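Putative DNA-binding protein (Ralstonia eutropha, PDB 2OBP) probably binds DNA, as a small single-chain protein of helices and a two-stranded antiparallel hairpin. Local coordinates at residues P16-V19 / E20-V24; T58-A62 / A63-D67. All blocks are in the same frame, centred on the assembly; numbering follows the deposited sequence.

Interaction 1 (P16-V19 / E20-V24); sequences PAIV and EVLLV
Val19 and Leu23, one helical turn apart on helix 16-28, run alongside each other in the same direction, with Val19 CG1 4.0 Å from Leu23 CD1. Val19 sets CG1 anti to its own nitrogen (chi1 173°), which carries this methyl forward along the helix toward Leu23. The leucine's CG and CD1 also rest near the oxygen of Val19, the same atom that takes the Leu23 amide in a hydrogen bond. A looser pair lies one residue earlier in the helix, where Ile18 CG2 stands 4.3 Å from Leu22 CD1 and the leucine CG sits 3.5 Å from Ile18 O. Val21 meets the preceding turn through CG2, which comes within 3.3 Å of Ala17 O.

Beneath these side chains run four successive i to i+4 hydrogen bonds of the alpha-helix. The first, from Glu20 N to Pro16 O at 2.9 Å, is also the most bent of the four, with an angle of 152° at the hydrogen. The last, from Leu23 N to Val19 O at 3.0 Å, opens to 164°. Pro16, the first residue of the helix, gives its carbonyl to this pattern, and the amide of Ala17 is held by the side chain of Asp15 just before the helix.

The faces of this helix serve different neighbours. Val21 packs on Leu53 and Val56 of helix 50-62, which Ile18 also touches through Arg55 and Gln59. Glu20 touches Ala46 of helix 39-46, which Val24 also meets, together with Ile42, whereas Leu23 meets Phe92, beyond the end of helix 82-91.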
loop_
_atom_site.group_PDB
_atom_site.type_symbol
_atom_site.label_atom_id
_atom_site.label_comp_id
_atom_site.label_asym_id
_atom_site.label_seq_id
_atom_site.Cartn_x
_atom_site.Cartn_y
_atom_site.Cartn_z
ATOM N N PRO A 16 -6.109 4.681 11.550
ATOM C CA PRO A 16 -4.858 5.329 11.171
ATOM C C PRO A 16 -3.944 4.392 10.363
ATOM O O PRO A 16 -3.102 4.852 9.590
ATOM C CB PRO A 16 -4.251 5.726 12.507
ATOM C CG PRO A 16 -4.824 4.734 13.489
ATOM C CD PRO A 16 -6.208 4.487 13.017
ATOM N N ALA A 17 -4.086 3.086 10.570
ATOM C CA ALA A 17 -3.283 2.135 9.822
ATOM C C ALA A 17 -3.636 2.104 8.342
ATOM O O ALA A 17 -2.736 1.968 7.479
ATOM C CB ALA A 17 -3.365 0.714 10.439
ATOM N N ILE A 18 -4.915 2.233 8.010
ATOM C CA ILE A 18 -5.292 2.272 6.603
ATOM C C ILE A 18 -4.775 3.589 5.951
ATOM O O ILE A 18 -4.234 3.599 4.846
ATOM C CB ILE A 18 -6.807 2.072 6.379
ATOM C CG1 ILE A 18 -7.267 0.673 6.861
ATOM C CG2 ILE A 18 -7.094 2.264 4.885
ATOM C CD1 ILE A 18 -8.769 0.448 6.962
ATOM N N VAL A 19 -4.965 4.699 6.650
ATOM C CA VAL A 19 -4.458 5.981 6.188
ATOM C C VAL A 19 -2.946 5.937 5.970
ATOM O O VAL A 19 -2.467 6.394 4.949
ATOM C CB VAL A 19 -4.819 7.132 7.177
ATOM C CG1 VAL A 19 -4.112 8.427 6.749
ATOM C CG2 VAL A 19 -6.336 7.295 7.262
ATOM N N GLU A 20 -2.203 5.373 6.914
ATOM C CA GLU A 20 -0.753 5.383 6.830
ATOM C C GLU A 20 -0.242 4.559 5.641
ATOM O O GLU A 20 0.679 4.977 4.923
ATOM C CB GLU A 20 -0.112 4.907 8.118
ATOM C CG GLU A 20 1.366 5.284 8.213
ATOM C CD GLU A 20 1.619 6.788 8.284
ATOM O OE1 GLU A 20 0.683 7.557 8.606
ATOM O OE2 GLU A 20 2.761 7.199 7.998
ATOM N N VAL A 21 -0.848 3.398 5.423
ATOM C CA VAL A 21 -0.501 2.592 4.285
ATOM C C VAL A 21 -0.827 3.321 2.977
ATOM O O VAL A 21 -0.042 3.244 2.023
ATOM C CB VAL A 21 -1.162 1.188 4.356
ATOM C CG1 VAL A 21 -0.932 0.387 3.051
ATOM C CG2 VAL A 21 -0.597 0.437 5.564
ATOM N N LEU A 22 -1.997 3.979 2.870
ATOM C CA LEU A 22 -2.296 4.769 1.676
ATOM C C LEU A 22 -1.262 5.864 1.418
ATOM O O LEU A 22 -0.826 6.052 0.285
ATOM C CB LEU A 22 -3.695 5.414 1.792
ATOM C CG LEU A 22 -4.870 4.460 1.547
ATOM C CD1 LEU A 22 -6.181 5.217 1.918
ATOM C CD2 LEU A 22 -4.945 4.054 0.113
ATOM N N LEU A 23 -0.856 6.554 2.477
ATOM C CA LEU A 23 0.194 7.578 2.363
ATOM C C LEU A 23 1.531 7.019 1.908
ATOM O O LEU A 23 2.193 7.614 1.052
ATOM C CB LEU A 23 0.352 8.304 3.690
ATOM C CG LEU A 23 -0.707 9.331 4.011
ATOM C CD1 LEU A 23 -0.505 9.730 5.460
ATOM C CD2 LEU A 23 -0.530 10.531 3.074
ATOM N N VAL A 24 1.939 5.882 2.475
ATOM C CA VAL A 24 3.209 5.273 2.092
ATOM C C VAL A 24 3.166 4.806 0.626
ATOM O O VAL A 24 4.113 5.028 -0.131
ATOM C CB VAL A 24 3.565 4.111 3.035
ATOM C CG1 VAL A 24 4.681 3.270 2.495
ATOM C CG2 VAL A 24 3.907 4.660 4.412
#

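Interaction 2 (T58-A62 / A63-D67); sequences TQLQA and AGLAD
A Schellman motif ends helix 50-62 and turns the chain into strand 66-70, bringing Ala66 back against Leu60. Gly64 is the first residue to leave helical geometry, and its positive phi of 81° reverses the chain. Its amide reaches Gln61 O at 3.0 Å from above the carbonyl plane, while Leu65 N bonds to Leu60 O at 2.9 Å, nearly along the C=O axis. The amide of Ala66 gives that oxygen a second, longer bond of 3.3 Å from above its plane, so the oxygen accepts from two consecutive amides, the second less favourably placed. Leu60 CB also meets Ala66 CB at 3.7 Å, a buried apolar contact that Leu65 CD1 extends toward Leu60 CD2.

In addition, the CA-H of Gln61 is directed at Ala66 O, with 3.4 Å between Gln61 CA and that oxygen. A water bridges the same carbonyl and Gln61 O, donating to both. The backbones of Leu65 and Thr81 are hydrogen-bonded, and the Thr81 hydroxyl bonds to Gly64 O. Such a glycine-terminated helix leading through a short turn into a hairpin strand is consistent with a winged helix domain, in which a helix is followed by the beta wing.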
loop_
_atom_site.group_PDB
_atom_site.type_symbol
_atom_site.label_atom_id
_atom_site.label_comp_id
_atom_site.label_asym_id
_atom_site.label_seq_id
_atom_site.Cartn_x
_atom_site.Cartn_y
_atom_site.Cartn_z
ATOM N N THR A 58 -4.987 -6.521 2.423
ATOM C CA THR A 58 -6.098 -7.344 2.002
ATOM C C THR A 58 -7.342 -6.484 1.799
ATOM O O THR A 58 -8.096 -6.645 0.845
ATOM C CB THR A 58 -6.383 -8.497 2.981
ATOM O OG1 THR A 58 -5.253 -9.412 2.935
ATOM C CG2 THR A 58 -7.680 -9.218 2.613
ATOM N N GLN A 59 -7.575 -5.562 2.725
ATOM C CA GLN A 59 -8.732 -4.678 2.631
ATOM C C GLN A 59 -8.619 -3.701 1.467
ATOM O O GLN A 59 -9.610 -3.434 0.787
ATOM C CB GLN A 59 -8.905 -3.914 3.951
ATOM C CG GLN A 59 -9.350 -4.824 5.111
ATOM C CD GLN A 59 -9.338 -4.147 6.476
ATOM O OE1 GLN A 59 -8.618 -3.159 6.670
ATOM N NE2 GLN A 59 -10.162 -4.659 7.417
ATOM N N LEU A 60 -7.435 -3.127 1.256
ATOM C CA LEU A 60 -7.250 -2.230 0.097
ATOM C C LEU A 60 -7.331 -2.955 -1.243
ATOM O O LEU A 60 -7.799 -2.362 -2.244
ATOM C CB LEU A 60 -5.927 -1.441 0.199
ATOM C CG LEU A 60 -5.875 -0.460 1.377
ATOM C CD1 LEU A 60 -4.466 0.163 1.455
ATOM C CD2 LEU A 60 -7.004 0.604 1.245
ATOM N N GLN A 61 -6.847 -4.205 -1.286
ATOM C CA GLN A 61 -6.938 -5.039 -2.482
ATOM C C GLN A 61 -8.412 -5.357 -2.776
ATOM O O GLN A 61 -8.891 -5.240 -3.905
ATOM C CB GLN A 61 -6.092 -6.318 -2.270
ATOM C CG GLN A 61 -5.736 -7.108 -3.510
ATOM C CD GLN A 61 -5.171 -8.469 -3.183
ATOM O OE1 GLN A 61 -5.498 -9.057 -2.168
ATOM N NE2 GLN A 61 -4.305 -8.979 -4.054
ATOM N N ALA A 62 -9.160 -5.728 -1.738
ATOM C CA ALA A 62 -10.598 -5.951 -1.875
ATOM C C ALA A 62 -11.342 -4.766 -2.423
ATOM O O ALA A 62 -12.261 -4.895 -3.279
ATOM C CB ALA A 62 -11.151 -6.334 -0.508
ATOM N N ALA A 63 -10.901 -3.588 -2.024
ATOM C CA ALA A 63 -11.521 -2.347 -2.444
ATOM C C ALA A 63 -11.101 -1.871 -3.842
ATOM O O ALA A 63 -11.636 -0.895 -4.348
ATOM C CB ALA A 63 -11.188 -1.204 -1.411
ATOM N N GLY A 64 -10.156 -2.552 -4.461
ATOM C CA GLY A 64 -9.679 -2.192 -5.794
ATOM C C GLY A 64 -8.646 -1.059 -5.826
ATOM O O GLY A 64 -8.326 -0.574 -6.934
ATOM N N LEU A 65 -8.113 -0.702 -4.650
ATOM C CA LEU A 65 -7.209 0.438 -4.491
ATOM C C LEU A 65 -5.721 0.038 -4.468
ATOM O O LEU A 65 -4.870 0.891 -4.662
ATOM C CB LEU A 65 -7.528 1.280 -3.246
ATOM C CG LEU A 65 -8.962 1.834 -3.168
ATOM C CD1 LEU A 65 -9.225 2.684 -1.919
ATOM C CD2 LEU A 65 -9.264 2.654 -4.466
ATOM N N ALA A 66 -5.432 -1.241 -4.205
ATOM C CA ALA A 66 -4.048 -1.684 -4.130
ATOM C C ALA A 66 -3.924 -3.006 -4.830
ATOM O O ALA A 66 -4.869 -3.786 -4.870
ATOM C CB ALA A 66 -3.572 -1.835 -2.679
ATOM N N ASP A 67 -2.757 -3.215 -5.428
ATOM C CA ASP A 67 -2.340 -4.477 -6.022
ATOM C C ASP A 67 -1.375 -5.087 -5.050
ATOM O O ASP A 67 -0.469 -4.416 -4.552
ATOM C CB ASP A 67 -1.616 -4.201 -7.328
ATOM C CG ASP A 67 -1.314 -5.465 -8.135
ATOM O OD1 ASP A 67 -1.610 -6.603 -7.708
ATOM O OD2 ASP A 67 -0.832 -5.311 -9.257
HETATM O O HOH W 1 -7.243 -4.305 -6.185
#

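How the interactions relate
Both interactions are local, yet they meet mainly at Leu60, with Ile18 also against Gln59: Ile18 CG2 comes 4.0 Å from Leu60 CD2, and Val21 CG1 and Leu22 CD2 also pack on Leu60 CD1. Helix 16-28 and the end of helix 50-62 are thus joined by largely aliphatic contacts. Interaction 1 lies within a continuing helix, where the repeating backbone bonds are accompanied by aliphatic pairs and the buried residues are Ala17 and Val21. Interaction 2 is more exposed, burying Leu60 and Ala66 while Gln61, Ala62 and Ala63 remain on the surface; there the regular pattern gives way to a shared carbonyl, a bridging water and a CA-H...O contact as helix changes to strand.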